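Local atomic coordinates of antistasin (Haementeria officinalis, PDB entry 1SKZ), a protein that inhibits the blood coagulation protease factor Xa, as a highly disulfide-bonded secreted leech anticoagulant that also binds heparin. Residues R75-C80 / D99-E104; A18-T23 / Y46-C51; E69-S74 / D81-I86. One frame throughout, in Å; residues are numbered along the deposited sequence.

Contact 1: residues R75-C80 / D99-E104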
loop_
_atom_site.group_PDB
_atom_site.type_symbol
_atom_site.label_atom_id
_atom_site.label_comp_id
_atom_site.label_asym_id
_atom_site.label_seq_id
_atom_site.Cartn_x
_atom_site.Cartn_y
_atom_site.Cartn_z
ATOM N N ARG A 75 9.406 -12.213 7.636
ATOM C CA ARG A 75 9.110 -11.081 8.494
ATOM C C ARG A 75 7.928 -10.285 7.962
ATOM O O ARG A 75 7.425 -9.393 8.661
ATOM C CB ARG A 75 10.317 -10.137 8.593
ATOM C CG ARG A 75 11.498 -10.606 9.493
ATOM C CD ARG A 75 12.799 -9.970 8.982
ATOM N NE ARG A 75 14.022 -10.700 9.345
ATOM C CZ ARG A 75 14.393 -11.895 8.862
ATOM N NH1 ARG A 75 13.637 -12.554 7.973
ATOM N NH2 ARG A 75 15.494 -12.472 9.339
ATOM N N LEU A 76 7.603 -10.458 6.678
ATOM C CA LEU A 76 6.430 -9.818 6.125
ATOM C C LEU A 76 5.152 -10.494 6.613
ATOM O O LEU A 76 4.167 -9.833 6.967
ATOM C CB LEU A 76 6.482 -9.832 4.593
ATOM C CG LEU A 76 5.430 -8.936 3.899
ATOM C CD1 LEU A 76 5.622 -7.468 4.308
ATOM C CD2 LEU A 76 5.548 -9.106 2.364
ATOM N N THR A 77 5.121 -11.818 6.550
ATOM C CA THR A 77 3.888 -12.551 6.823
ATOM C C THR A 77 3.869 -13.254 8.198
ATOM O O THR A 77 2.866 -13.863 8.546
ATOM C CB THR A 77 3.643 -13.627 5.763
ATOM O OG1 THR A 77 4.688 -14.608 5.840
ATOM C CG2 THR A 77 3.613 -13.005 4.327
ATOM N N ASN A 78 5.046 -13.364 8.823
ATOM C CA ASN A 78 5.262 -14.202 10.020
ATOM C C ASN A 78 4.784 -15.637 9.820
ATOM O O ASN A 78 4.333 -16.294 10.766
ATOM C CB ASN A 78 4.574 -13.595 11.254
ATOM C CG ASN A 78 5.412 -12.530 11.915
ATOM O OD1 ASN A 78 6.586 -12.356 11.605
ATOM N ND2 ASN A 78 4.816 -11.802 12.835
ATOM N N LYS A 79 4.915 -16.134 8.594
ATOM C CA LYS A 79 4.677 -17.550 8.304
ATOM C C LYS A 79 5.950 -18.088 7.691
ATOM O O LYS A 79 6.829 -17.313 7.309
ATOM C CB LYS A 79 3.507 -17.736 7.319
ATOM C CG LYS A 79 2.206 -17.245 7.862
ATOM C CD LYS A 79 1.075 -17.408 6.853
ATOM C CE LYS A 79 -0.283 -17.420 7.591
ATOM N NZ LYS A 79 -1.486 -17.385 6.667
ATOM N N CYS A 80 6.040 -19.410 7.594
ATOM C CA CYS A 80 7.256 -20.071 7.167
ATOM C C CYS A 80 7.307 -20.117 5.663
ATOM O O CYS A 80 7.329 -21.184 5.052
ATOM C CB CYS A 80 7.339 -21.482 7.801
ATOM S SG CYS A 80 7.525 -21.440 9.623
ATOM N N ASP A 99 9.568 -11.567 -3.427
ATOM C CA ASP A 99 8.251 -11.934 -3.921
ATOM C C ASP A 99 7.130 -11.332 -3.048
ATOM O O ASP A 99 7.373 -10.568 -2.108
ATOM C CB ASP A 99 8.146 -13.476 -4.058
ATOM C CG ASP A 99 8.225 -14.240 -2.709
ATOM O OD1 ASP A 99 7.972 -13.691 -1.623
ATOM O OD2 ASP A 99 8.418 -15.473 -2.765
ATOM N N LYS A 100 5.892 -11.662 -3.371
ATOM C CA LYS A 100 4.768 -11.093 -2.656
ATOM C C LYS A 100 4.677 -11.497 -1.149
ATOM O O LYS A 100 3.898 -10.915 -0.371
ATOM C CB LYS A 100 3.493 -11.491 -3.384
ATOM C CG LYS A 100 3.111 -12.953 -3.265
ATOM C CD LYS A 100 1.644 -13.127 -3.676
ATOM C CE LYS A 100 1.151 -14.561 -3.467
ATOM N NZ LYS A 100 -0.346 -14.613 -3.514
ATOM N N LEU A 101 5.455 -12.500 -0.740
ATOM C CA LEU A 101 5.487 -12.917 0.667
ATOM C C LEU A 101 6.690 -12.284 1.361
ATOM O O LEU A 101 6.964 -12.615 2.540
ATOM C CB LEU A 101 5.552 -14.445 0.778
ATOM C CG LEU A 101 4.448 -15.203 0.007
ATOM C CD1 LEU A 101 4.630 -16.722 0.070
ATOM C CD2 LEU A 101 3.113 -14.793 0.566
ATOM N N GLY A 102 7.398 -11.409 0.625
ATOM C CA GLY A 102 8.581 -10.722 1.138
ATOM C C GLY A 102 9.859 -11.567 1.190
ATOM O O GLY A 102 10.767 -11.288 1.977
ATOM N N CYS A 103 9.922 -12.601 0.358
ATOM C CA CYS A 103 11.046 -13.523 0.371
ATOM C C CYS A 103 11.964 -13.207 -0.781
ATOM O O CYS A 103 11.523 -13.106 -1.925
ATOM C CB CYS A 103 10.541 -14.965 0.243
ATOM S SG CYS A 103 9.464 -15.586 1.583
ATOM N N GLU A 104 13.259 -13.146 -0.513
ATOM C CA GLU A 104 14.237 -13.008 -1.600
ATOM C C GLU A 104 14.294 -14.228 -2.471
ATOM O O GLU A 104 14.136 -15.372 -1.990
ATOM C CB GLU A 104 15.643 -12.714 -1.063
ATOM C CG GLU A 104 15.717 -11.377 -0.372
ATOM C CD GLU A 104 17.130 -10.988 -0.021
ATOM O OE1 GLU A 104 17.871 -11.874 0.461
ATOM O OE2 GLU A 104 17.483 -9.801 -0.226
HETATM O O HOH W 1 10.917 -11.478 5.164
#
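L76 and T77, in the loop that connects strands 71-72 and 82-83 of a beta hairpin, pack against the type I beta turn D99-G102, which leads from strand 96-98 toward strand 104-105. L76 supplies the closest approach. Its CG stands anti to the backbone N (chi1 -168°), and from there CD2 reaches the backbone of the turn, 3.4 Å from G102 N, while L76 CB lies 3.5 Å from L101 O. Beside it, the T77 methyl CG2 lies 3.8 Å from L101 O and 4.2 Å from the L101 methyl CD2. The hydroxyl of T77 is occupied elsewhere: OG1 accepts from K79 N in an ST turn and is hydrogen-bonded to D81 OD2.

Within the turn segment, D99 OD1 accepts from L101 N at 2.9 Å, an Asx turn, and from C103 N at 3.0 Å. The two donors approach from opposite faces of the carboxylate, 47° and 53° out of its plane. G102 has a positive phi, and a CB there would collide with L76 CB. One polar link crosses the contact, through a water that accepts from R75 N at 3.0 Å and donates to G102 O at 3.2 Å.

No hydrogen bond joins 75-80 directly to 99-104, and their fit depends on aliphatic groups lying against turn backbone. There G102 N bonds to D99 O, and G102 O receives R98 NH1 besides the water. D99 OD1, gripped by two N-H groups, is consistent with a well-held turn, against whose backbone L76 packs.

Contact 2: residues A18-T23 / Y46-C51; sequences ACNIIT and YGCEFC
The side-chain amide of N20 faces the backbone of Y46 and G47 with its two ends turned to different tasks. CG is anti to the backbone N (chi1 -174°), and the amide is rotated so that ND2 donates to Y46 O at 2.8 Å (N-H...O 149°), the donor tilted somewhat from the carbonyl plane. The same ND2 lies 3.8 Å from C48 SG. OD1 instead turns back on its own segment and accepts from T23 N at 3.0 Å, from above the plane of the amide carbonyl, with a weak bond from I22 N; this is an Asx motif that curls residues 20-23.

I22 flanks the amide and directs its far methyl, CD1, onto the Y46-G47 peptide, 3.6 Å from Y46 C. One residue further along, G47 O accepts I21 N at 3.2 Å (164°) and also meets the N20 CA-H, with CA 3.5 Å away. R43 NH1 bonds to both G47 O and C19 O, bridging the segments, and a water continues the link by donating to C19 O at 2.8 Å and accepting from E49 N.

The contact joins a disulfide-tied N-terminal loop, C19 being bonded to C8, to segment 46-51 of the first antistasin-like repeat, where C48 is bonded to C28. A CB on G47 would run into N20 OD1 and, at these backbone angles, also press on Y46 O, which accounts for a glycine there. Chemically, one asparagine amide satisfies a carbonyl of the partner segment while fixing the turn of its own; it would probably resist a flip, which would set OD1 against Y46 O.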
loop_
_atom_site.group_PDB
_atom_site.type_symbol
_atom_site.label_atom_id
_atom_site.label_comp_id
_atom_site.label_asym_id
_atom_site.label_seq_id
_atom_site.Cartn_x
_atom_site.Cartn_y
_atom_site.Cartn_z
ATOM N N ALA A 18 9.889 5.699 8.734
ATOM C CA ALA A 18 9.138 4.674 9.440
ATOM C C ALA A 18 9.844 3.333 9.327
ATOM O O ALA A 18 10.761 3.144 8.497
ATOM C CB ALA A 18 7.709 4.582 8.898
ATOM N N CYS A 19 9.450 2.421 10.201
ATOM C CA CYS A 19 10.105 1.132 10.300
ATOM C C CYS A 19 9.784 0.147 9.169
ATOM O O CYS A 19 8.608 -0.064 8.823
ATOM C CB CYS A 19 9.757 0.520 11.637
ATOM S SG CYS A 19 10.839 -0.870 12.014
ATOM N N ASN A 20 10.838 -0.369 8.542
ATOM C CA ASN A 20 10.730 -1.450 7.580
ATOM C C ASN A 20 10.799 -2.795 8.301
ATOM O O ASN A 20 11.732 -3.066 9.037
ATOM C CB ASN A 20 11.840 -1.343 6.524
ATOM C CG ASN A 20 11.698 -2.375 5.403
ATOM O OD1 ASN A 20 11.650 -3.586 5.653
ATOM N ND2 ASN A 20 11.676 -1.897 4.156
ATOM N N ILE A 21 9.730 -3.576 8.177
ATOM C CA ILE A 21 9.512 -4.708 9.036
ATOM C C ILE A 21 10.370 -5.854 8.541
ATOM O O ILE A 21 10.731 -6.744 9.302
ATOM C CB ILE A 21 8.016 -5.109 9.047
ATOM C CG1 ILE A 21 7.726 -5.914 10.314
ATOM C CG2 ILE A 21 7.637 -5.856 7.710
ATOM C CD1 ILE A 21 6.357 -6.499 10.366
ATOM N N ILE A 22 10.803 -5.763 7.295
ATOM C CA ILE A 22 11.709 -6.758 6.766
ATOM C C ILE A 22 13.154 -6.531 7.246
ATOM O O ILE A 22 13.762 -7.435 7.842
ATOM C CB ILE A 22 11.646 -6.812 5.212
ATOM C CG1 ILE A 22 10.257 -7.293 4.770
ATOM C CG2 ILE A 22 12.676 -7.803 4.668
ATOM C CD1 ILE A 22 10.132 -7.481 3.251
ATOM N N THR A 23 13.660 -5.317 7.077
ATOM C CA THR A 23 15.074 -5.064 7.327
ATOM C C THR A 23 15.304 -4.551 8.732
ATOM O O THR A 23 16.423 -4.579 9.225
ATOM C CB THR A 23 15.672 -4.053 6.317
ATOM O OG1 THR A 23 14.983 -2.792 6.413
ATOM C CG2 THR A 23 15.559 -4.590 4.905
ATOM N N TYR A 46 8.212 -5.045 -0.058
ATOM C CA TYR A 46 9.548 -4.709 0.451
ATOM C C TYR A 46 9.549 -4.180 1.871
ATOM O O TYR A 46 10.594 -3.810 2.363
ATOM C CB TYR A 46 10.264 -3.736 -0.485
ATOM C CG TYR A 46 10.774 -4.429 -1.761
ATOM C CD1 TYR A 46 11.883 -5.294 -1.711
ATOM C CD2 TYR A 46 10.086 -4.297 -2.983
ATOM C CE1 TYR A 46 12.283 -6.020 -2.824
ATOM C CE2 TYR A 46 10.488 -5.025 -4.116
ATOM C CZ TYR A 46 11.590 -5.895 -4.021
ATOM O OH TYR A 46 11.982 -6.657 -5.110
ATOM N N GLY A 47 8.378 -4.109 2.511
ATOM C CA GLY A 47 8.305 -3.950 3.955
ATOM C C GLY A 47 7.870 -2.626 4.561
ATOM O O GLY A 47 7.953 -2.449 5.785
ATOM N N CYS A 48 7.355 -1.713 3.738
ATOM C CA CYS A 48 6.821 -0.432 4.223
ATOM C C CYS A 48 5.280 -0.332 4.285
ATOM O O CYS A 48 4.576 -0.669 3.328
ATOM C CB CYS A 48 7.365 0.724 3.356
ATOM S SG CYS A 48 9.178 0.854 3.360
ATOM N N GLU A 49 4.779 0.143 5.426
ATOM C CA GLU A 49 3.353 0.473 5.612
ATOM C C GLU A 49 2.865 1.607 4.701
ATOM O O GLU A 49 3.606 2.565 4.405
ATOM C CB GLU A 49 3.065 0.848 7.082
ATOM C CG GLU A 49 2.987 -0.363 7.989
ATOM C CD GLU A 49 2.643 -0.039 9.427
ATOM O OE1 GLU A 49 2.910 1.089 9.842
ATOM O OE2 GLU A 49 2.118 -0.928 10.148
ATOM N N PHE A 50 1.622 1.491 4.264
ATOM C CA PHE A 50 0.989 2.565 3.547
ATOM C C PHE A 50 -0.432 2.619 4.038
ATOM O O PHE A 50 -0.906 1.654 4.665
ATOM C CB PHE A 50 1.061 2.313 2.041
ATOM C CG PHE A 50 2.444 2.379 1.519
ATOM C CD1 PHE A 50 3.147 3.592 1.556
ATOM C CD2 PHE A 50 3.136 1.200 1.198
ATOM C CE1 PHE A 50 4.532 3.632 1.304
ATOM C CE2 PHE A 50 4.505 1.215 0.932
ATOM C CZ PHE A 50 5.214 2.429 0.985
ATOM N N CYS A 51 -1.119 3.726 3.709
ATOM C CA CYS A 51 -2.434 4.016 4.288
ATOM C C CYS A 51 -3.576 3.267 3.598
ATOM O O CYS A 51 -4.461 3.872 2.968
ATOM C CB CYS A 51 -2.721 5.529 4.262
ATOM S SG CYS A 51 -4.199 5.942 5.225
HETATM O O HOH W 2 6.504 1.137 7.501
#

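Contact 3: residues E69-S74 / D81-I86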
loop_
_atom_site.group_PDB
_atom_site.type_symbol
_atom_site.label_atom_id
_atom_site.label_comp_id
_atom_site.label_asym_id
_atom_site.label_seq_id
_atom_site.Cartn_x
_atom_site.Cartn_y
_atom_site.Cartn_z
ATOM N N GLU A 69 11.057 -28.239 7.210
ATOM C CA GLU A 69 12.384 -28.393 6.658
ATOM C C GLU A 69 12.603 -27.447 5.468
ATOM O O GLU A 69 11.738 -27.334 4.601
ATOM C CB GLU A 69 12.563 -29.851 6.223
ATOM C CG GLU A 69 13.953 -30.213 5.766
ATOM C CD GLU A 69 14.082 -31.694 5.459
ATOM O OE1 GLU A 69 13.037 -32.388 5.311
ATOM O OE2 GLU A 69 15.238 -32.169 5.358
ATOM N N GLY A 70 13.741 -26.745 5.475
ATOM C CA GLY A 70 14.190 -25.960 4.329
ATOM C C GLY A 70 13.528 -24.598 4.221
ATOM O O GLY A 70 13.806 -23.858 3.267
ATOM N N MET A 71 12.647 -24.295 5.190
ATOM C CA MET A 71 11.835 -23.070 5.195
ATOM C C MET A 71 12.147 -22.261 6.443
ATOM O O MET A 71 12.375 -22.820 7.527
ATOM C CB MET A 71 10.317 -23.395 5.192
ATOM C CG MET A 71 9.819 -24.181 3.967
ATOM S SD MET A 71 10.166 -23.300 2.407
ATOM C CE MET A 71 10.491 -24.546 1.315
ATOM N N MET A 72 11.997 -20.950 6.317
ATOM C CA MET A 72 12.096 -20.052 7.454
ATOM C C MET A 72 11.018 -18.981 7.375
ATOM O O MET A 72 10.434 -18.732 6.301
ATOM C CB MET A 72 13.474 -19.384 7.492
ATOM C CG MET A 72 13.762 -18.528 6.279
ATOM S SD MET A 72 15.440 -17.979 6.256
ATOM C CE MET A 72 15.358 -16.698 7.416
ATOM N N CYS A 73 10.875 -18.266 8.487
ATOM C CA CYS A 73 9.866 -17.235 8.634
ATOM C C CYS A 73 10.054 -16.121 7.616
ATOM O O CYS A 73 11.182 -15.683 7.343
ATOM C CB CYS A 73 9.950 -16.636 10.036
ATOM S SG CYS A 73 9.511 -17.825 11.331
ATOM N N SER A 74 8.939 -15.579 7.161
ATOM C CA SER A 74 8.952 -14.281 6.488
ATOM C C SER A 74 8.593 -13.256 7.529
ATOM O O SER A 74 7.548 -13.381 8.172
ATOM C CB SER A 74 7.908 -14.242 5.358
ATOM O OG SER A 74 7.796 -12.916 4.876
ATOM N N ASP A 81 7.360 -18.935 5.059
ATOM C CA ASP A 81 7.147 -18.779 3.618
ATOM C C ASP A 81 8.420 -18.853 2.782
ATOM O O ASP A 81 8.359 -19.083 1.580
ATOM C CB ASP A 81 6.433 -17.445 3.349
ATOM C CG ASP A 81 4.923 -17.514 3.604
ATOM O OD1 ASP A 81 4.297 -18.582 3.426
ATOM O OD2 ASP A 81 4.350 -16.484 4.009
ATOM N N CYS A 82 9.563 -18.540 3.385
ATOM C CA CYS A 82 10.803 -18.387 2.637
ATOM C C CYS A 82 11.692 -19.613 2.660
ATOM O O CYS A 82 11.839 -20.271 3.688
ATOM C CB CYS A 82 11.600 -17.194 3.148
ATOM S SG CYS A 82 10.653 -15.651 3.254
ATOM N N LYS A 83 12.243 -19.947 1.501
ATOM C CA LYS A 83 13.322 -20.914 1.424
ATOM C C LYS A 83 14.494 -20.390 2.256
ATOM O O LYS A 83 14.955 -19.250 2.033
ATOM C CB LYS A 83 13.782 -21.046 -0.010
ATOM C CG LYS A 83 12.949 -21.952 -0.867
ATOM C CD LYS A 83 13.808 -22.426 -2.020
ATOM C CE LYS A 83 12.988 -22.698 -3.236
ATOM N NZ LYS A 83 12.376 -24.014 -3.050
ATOM N N ILE A 84 15.072 -21.271 3.075
ATOM C CA ILE A 84 16.314 -20.955 3.797
ATOM C C ILE A 84 17.500 -20.767 2.852
ATOM O O ILE A 84 18.266 -19.802 2.980
ATOM C CB ILE A 84 16.658 -22.051 4.816
ATOM C CG1 ILE A 84 15.564 -22.116 5.879
ATOM C CG2 ILE A 84 18.035 -21.748 5.462
ATOM C CD1 ILE A 84 15.770 -23.251 6.925
ATOM N N ASP A 85 17.609 -21.666 1.869
ATOM C CA ASP A 85 18.661 -21.611 0.870
ATOM C C ASP A 85 18.033 -21.438 -0.524
ATOM O O ASP A 85 17.505 -22.382 -1.100
ATOM C CB ASP A 85 19.488 -22.903 0.902
ATOM C CG ASP A 85 20.842 -22.770 0.175
ATOM O OD1 ASP A 85 21.069 -21.775 -0.563
ATOM O OD2 ASP A 85 21.701 -23.665 0.359
ATOM N N ILE A 86 18.198 -20.256 -1.098
ATOM C CA ILE A 86 17.790 -20.012 -2.473
ATOM C C ILE A 86 18.922 -20.285 -3.469
ATOM O O ILE A 86 18.746 -20.069 -4.666
ATOM C CB ILE A 86 17.259 -18.543 -2.631
ATOM C CG1 ILE A 86 18.372 -17.532 -2.363
ATOM C CG2 ILE A 86 16.109 -18.302 -1.633
ATOM C CD1 ILE A 86 18.075 -16.119 -2.910
HETATM O O HOH W 3 15.867 -24.037 1.713
#
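I84 covers one face of the M71-M72 peptide: its CG1 sits almost straight over M71 C at 3.5 Å, with CD1 close to M71 O. At the edge of that peptide M72 N donates to C82 O, 2.7 Å away and nearly in line with the carbonyl. The C82-K83 peptide is likewise flanked, M71 SD lying slantwise over one face, 3.7 Å from C82 O, and M72 CG on the other side of the plane. The return bond runs from C82 N to M72 O at 3.0 Å. Together these bonds define an antiparallel hairpin of strands 71-72 and 82-83, interrupted by a classic beta bulge in which D81 and C82 both oppose M72. Beyond the strands, I84 N donates to G70 O at 2.9 Å from above the carbonyl plane (41°), and a water links G70 O to D85 N.

M72 and C82 share a face of the sheet. M72 CG, set between its backbone N and carbonyl carbon (chi1 62°), comes to lie 4.0 Å from C82 CB, and M72 SD is 4.0 Å from I84 CA. An alanine in place of M72 would probably uncover C82 CB, which CG touches, and the I84 CA beside SD. Further along, S74 CB rests against C82 SG.

In the fold
Contacts 1 and 3 interlock, since their segments alternate along the chain and their centres are about 9 Å apart. The C82-C103 disulfide joins them covalently (SG to SG 2.1 Å), and a probable hydrogen bond runs from S74 OG to L101 O at 2.5 Å. Contact 2 precedes both, centred about 12 Å from contact 1 and packing on it through R75 CB, 3.5 Å from I21 O. Contacts 2 and 3 do not touch (centres about 20 Å apart, nearest atoms about 6 Å). The I22 side chain is about 3 Å from that of R98, in a predicted heparin site, and that of I84 about 11 Å from that of R89 at the R89-K90 reactive bond.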